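PDB 5D88: predicted protease of the collagenase family from Methanopyrus kandleri, which binds zinc and probably acts as a peptidase of the U32 family, on a TIM-barrel fold. Local coordinates for residues D134-D146 with F154-L168. Numbering follows the deposited sequence.
With ACT (acetate ion), chain C.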
# COMPACT_ATOMS: atom_id res chain seq x y z
N ASP A 134 -9.77 -12.88 22.02
CA ASP A 134 -11.13 -12.44 22.33
C ASP A 134 -11.15 -10.93 22.52
O ASP A 134 -11.66 -10.40 23.50
CB ASP A 134 -11.64 -13.14 23.58
CG ASP A 134 -13.09 -12.88 23.84
OD1 ASP A 134 -13.84 -12.59 22.88
OD2 ASP A 134 -13.50 -12.98 25.01
N LEU A 135 -10.54 -10.24 21.58
CA LEU A 135 -10.47 -8.79 21.52
C LEU A 135 -11.35 -8.29 20.39
O LEU A 135 -11.61 -9.02 19.42
CB LEU A 135 -9.02 -8.34 21.28
CG LEU A 135 -7.98 -8.79 22.29
CD1 LEU A 135 -6.56 -8.50 21.84
CD2 LEU A 135 -8.25 -8.12 23.60
N THR A 136 -11.80 -7.03 20.49
CA THR A 136 -12.47 -6.39 19.36
C THR A 136 -11.47 -6.19 18.24
O THR A 136 -10.42 -5.57 18.44
CB THR A 136 -13.06 -5.03 19.76
OG1 THR A 136 -13.88 -5.17 20.92
CG2 THR A 136 -13.91 -4.46 18.64
N VAL A 137 -11.79 -6.68 17.05
CA VAL A 137 -10.90 -6.57 15.89
C VAL A 137 -11.43 -5.44 15.00
O VAL A 137 -12.49 -5.57 14.38
CB VAL A 137 -10.81 -7.89 15.12
CG1 VAL A 137 -9.85 -7.76 13.95
CG2 VAL A 137 -10.38 -9.01 16.03
N VAL A 138 -10.68 -4.34 14.95
CA VAL A 138 -11.06 -3.13 14.21
C VAL A 138 -10.13 -3.00 13.02
O VAL A 138 -8.90 -2.96 13.19
CB VAL A 138 -10.97 -1.88 15.09
CG1 VAL A 138 -11.42 -0.63 14.32
CG2 VAL A 138 -11.77 -2.03 16.36
N VAL A 139 -10.69 -2.90 11.82
CA VAL A 139 -9.89 -2.62 10.64
C VAL A 139 -9.67 -1.11 10.54
O VAL A 139 -10.63 -0.33 10.46
CB VAL A 139 -10.55 -3.16 9.37
CG1 VAL A 139 -9.70 -2.80 8.15
CG2 VAL A 139 -10.73 -4.68 9.47
N SER A 140 -8.41 -0.71 10.54
CA SER A 140 -8.03 0.68 10.45
C SER A 140 -8.41 1.29 9.11
O SER A 140 -8.44 0.62 8.09
CB SER A 140 -6.52 0.82 10.64
OG SER A 140 -6.14 2.20 10.72
N HIS A 141 -8.64 2.61 9.12
CA HIS A 141 -8.76 3.34 7.87
C HIS A 141 -7.51 3.22 7.01
O HIS A 141 -7.60 3.44 5.80
CB HIS A 141 -9.08 4.81 8.17
CG HIS A 141 -7.90 5.59 8.63
ND1 HIS A 141 -7.43 5.53 9.92
CD2 HIS A 141 -7.09 6.44 7.96
CE1 HIS A 141 -6.35 6.28 10.03
NE2 HIS A 141 -6.13 6.86 8.86
N THR A 142 -6.35 2.86 7.57
CA THR A 142 -5.17 2.73 6.72
C THR A 142 -5.22 1.51 5.80
O THR A 142 -4.39 1.39 4.90
CB THR A 142 -3.90 2.66 7.55
OG1 THR A 142 -3.98 1.51 8.40
CG2 THR A 142 -3.73 3.95 8.38
N ALA A 143 -6.18 0.60 6.02
CA ALA A 143 -6.40 -0.49 5.08
C ALA A 143 -7.17 -0.05 3.83
O ALA A 143 -7.31 -0.85 2.89
CB ALA A 143 -7.13 -1.63 5.77
N ALA A 144 -7.70 1.17 3.82
CA ALA A 144 -8.34 1.76 2.64
C ALA A 144 -9.56 0.97 2.15
O ALA A 144 -9.76 0.79 0.95
CB ALA A 144 -7.33 1.93 1.51
N VAL A 145 -10.40 0.52 3.08
CA VAL A 145 -11.62 -0.19 2.72
C VAL A 145 -12.62 0.83 2.16
O VAL A 145 -13.17 1.65 2.90
CB VAL A 145 -12.21 -0.95 3.91
CG1 VAL A 145 -13.53 -1.58 3.51
CG2 VAL A 145 -11.25 -2.03 4.39
N ASP A 146 -12.89 0.75 0.87
CA ASP A 146 -13.75 1.75 0.25
C ASP A 146 -14.83 1.13 -0.62
O ASP A 146 -15.53 1.87 -1.34
CB ASP A 146 -12.92 2.74 -0.56
CG ASP A 146 -12.05 2.08 -1.62
OD1 ASP A 146 -12.05 0.83 -1.72
OD2 ASP A 146 -11.34 2.82 -2.35
N PHE A 154 -12.76 -8.41 4.56
CA PHE A 154 -12.26 -8.19 5.92
C PHE A 154 -13.21 -8.78 6.96
O PHE A 154 -12.76 -9.32 7.98
CB PHE A 154 -12.01 -6.70 6.17
CG PHE A 154 -10.64 -6.25 5.79
CD1 PHE A 154 -9.55 -6.49 6.61
CD2 PHE A 154 -10.43 -5.58 4.60
CE1 PHE A 154 -8.29 -6.05 6.26
CE2 PHE A 154 -9.17 -5.16 4.25
CZ PHE A 154 -8.11 -5.39 5.07
N GLU A 155 -14.52 -8.72 6.71
CA GLU A 155 -15.47 -9.37 7.61
C GLU A 155 -15.22 -10.87 7.66
O GLU A 155 -15.19 -11.48 8.74
CB GLU A 155 -16.90 -9.08 7.15
CG GLU A 155 -17.96 -9.80 7.98
CD GLU A 155 -19.39 -9.47 7.55
OE1 GLU A 155 -19.75 -9.79 6.39
OE2 GLU A 155 -20.13 -8.88 8.36
N ARG A 156 -15.03 -11.49 6.48
CA ARG A 156 -14.81 -12.92 6.41
C ARG A 156 -13.54 -13.33 7.15
O ARG A 156 -13.51 -14.40 7.78
CB ARG A 156 -14.75 -13.36 4.94
CG ARG A 156 -14.72 -14.87 4.76
CD ARG A 156 -14.70 -15.31 3.29
NE ARG A 156 -13.75 -14.55 2.49
CZ ARG A 156 -12.44 -14.79 2.47
NH1 ARG A 156 -11.91 -15.77 3.19
NH2 ARG A 156 -11.66 -14.03 1.71
N LEU A 157 -12.53 -12.47 7.15
CA LEU A 157 -11.30 -12.76 7.88
C LEU A 157 -11.47 -12.60 9.38
O LEU A 157 -10.62 -13.10 10.13
CB LEU A 157 -10.17 -11.85 7.41
CG LEU A 157 -9.64 -12.08 6.00
CD1 LEU A 157 -8.70 -10.92 5.68
CD2 LEU A 157 -8.91 -13.42 5.85
N GLY A 158 -12.52 -11.91 9.83
CA GLY A 158 -12.82 -11.83 11.24
C GLY A 158 -12.97 -10.44 11.83
O GLY A 158 -13.00 -10.29 13.05
N ALA A 159 -13.06 -9.41 11.00
CA ALA A 159 -13.24 -8.08 11.55
C ALA A 159 -14.56 -7.98 12.30
O ALA A 159 -15.58 -8.52 11.87
CB ALA A 159 -13.19 -7.02 10.44
N ASP A 160 -14.52 -7.27 13.44
CA ASP A 160 -15.73 -6.89 14.18
C ASP A 160 -16.23 -5.50 13.80
O ASP A 160 -17.44 -5.23 13.86
CB ASP A 160 -15.44 -6.90 15.68
CG ASP A 160 -15.08 -8.28 16.20
OD1 ASP A 160 -15.83 -9.24 15.91
OD2 ASP A 160 -14.06 -8.42 16.92
N VAL A 161 -15.30 -4.63 13.43
CA VAL A 161 -15.55 -3.22 13.10
C VAL A 161 -14.67 -2.90 11.91
O VAL A 161 -13.50 -3.29 11.87
CB VAL A 161 -15.17 -2.29 14.28
CG1 VAL A 161 -15.41 -0.84 13.94
CG2 VAL A 161 -15.88 -2.69 15.53
N ILE A 162 -15.22 -2.17 10.93
CA ILE A 162 -14.45 -1.72 9.79
C ILE A 162 -14.51 -0.20 9.74
O ILE A 162 -15.59 0.39 9.74
CB ILE A 162 -14.96 -2.33 8.48
CG1 ILE A 162 -14.69 -3.84 8.49
CG2 ILE A 162 -14.23 -1.69 7.30
CD1 ILE A 162 -15.23 -4.59 7.29
N THR A 163 -13.34 0.42 9.73
CA THR A 163 -13.22 1.86 9.52
C THR A 163 -13.14 2.08 8.01
O THR A 163 -12.26 1.52 7.35
CB THR A 163 -11.96 2.42 10.20
OG1 THR A 163 -11.86 1.93 11.54
CG2 THR A 163 -12.03 3.91 10.26
N VAL A 164 -14.08 2.84 7.47
CA VAL A 164 -14.05 3.08 6.03
C VAL A 164 -12.92 4.04 5.69
O VAL A 164 -12.45 4.84 6.52
CB VAL A 164 -15.39 3.63 5.51
CG1 VAL A 164 -16.53 2.67 5.81
CG2 VAL A 164 -15.66 5.03 6.10
N ASP A 165 -12.47 3.98 4.44
CA ASP A 165 -11.58 5.01 3.97
C ASP A 165 -12.25 6.37 4.14
O ASP A 165 -13.45 6.52 3.85
CB ASP A 165 -11.19 4.81 2.51
CG ASP A 165 -10.23 5.89 2.02
OD1 ASP A 165 -9.01 5.76 2.26
OD2 ASP A 165 -10.69 6.89 1.46
N PRO A 166 -11.52 7.38 4.63
CA PRO A 166 -12.16 8.68 4.93
C PRO A 166 -12.85 9.34 3.74
O PRO A 166 -13.71 10.22 3.95
CB PRO A 166 -10.98 9.52 5.44
CG PRO A 166 -10.07 8.57 5.99
CD PRO A 166 -10.16 7.32 5.16
N ALA A 167 -12.52 8.96 2.51
CA ALA A 167 -13.23 9.52 1.37
C ALA A 167 -14.72 9.21 1.41
O ALA A 167 -15.50 9.93 0.78
CB ALA A 167 -12.63 9.02 0.05
N LEU A 168 -15.13 8.20 2.17
CA LEU A 168 -16.54 7.82 2.27
C LEU A 168 -17.27 8.48 3.43
O LEU A 168 -18.46 8.18 3.64
CB LEU A 168 -16.65 6.30 2.41
CG LEU A 168 -16.57 5.50 1.11
CD1 LEU A 168 -15.23 5.69 0.44
CD2 LEU A 168 -16.81 4.03 1.39
C ACT C . -3.59 9.34 8.72
O ACT C . -4.66 9.10 8.12
OXT ACT C . -2.65 8.53 8.52
CH3 ACT C . -3.42 10.54 9.61
O HOH W 1 -14.00 -10.04 18.88
O HOH W 2 -10.19 0.83 5.94
O HOH W 3 -6.80 5.34 3.99
O HOH W 4 -10.83 5.54 -1.55
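V139 sends its two methyls in different directions toward the segment 154-168. CG1, anti to the backbone N, lies over one face of the F154 ring, 4.1 Å from its centroid and 15° off the normal, which meets the criteria for a CH-pi contact; CG2 meets A159 CB at 3.5 Å and also reaches F154 CD1. The same ring takes V145 CG2 at CD2 (3.6 Å) and A143 CB near CZ, both approaching obliquely, while I162 CG2 packs on V145 CG1. Together they fill part of the apolar layer between the sheet and helix 148-157; A143 also packs on F202 of the second subunit. On the other side of the sheet V138 and V161 stand alongside each other, V138 CG2 4.0 Å from V161 CB, and both touch R187 of strand 185-190, the neighbour of strand 161-163.

The strands 136-139 and 161-163 run parallel, with 22° between the axes of the two short strands. V139 N donates to V161 O (2.8 Å, 170°), and V137 O accepts from both D160 N and V161 N. V139 O is likewise gripped twice: T163 N arrives in the carbonyl plane, and T163 OG1, 2.8 Å from that oxygen, tilts out of it. The T163 side chain holds OG1 beside its own N, where both can reach this acceptor, and sends CG2 to H141 CB. At the N-terminal end D160 OD2 takes V137 N on its anti side at 2.9 Å.

Past the strands, D165 N bonds V145 O, and one water links S140 O, V145 N and T163 O. D165 OD2 accepts from A167 N in an Asx turn, while T194 and F195 also bind this carboxylate. G158, with positive phi, ends the helix in a Schellman motif. Strand, helix and parallel neighbouring strand make up a beta-alpha-beta unit, whose strands are the fifth and sixth of the eight-stranded TIM barrel.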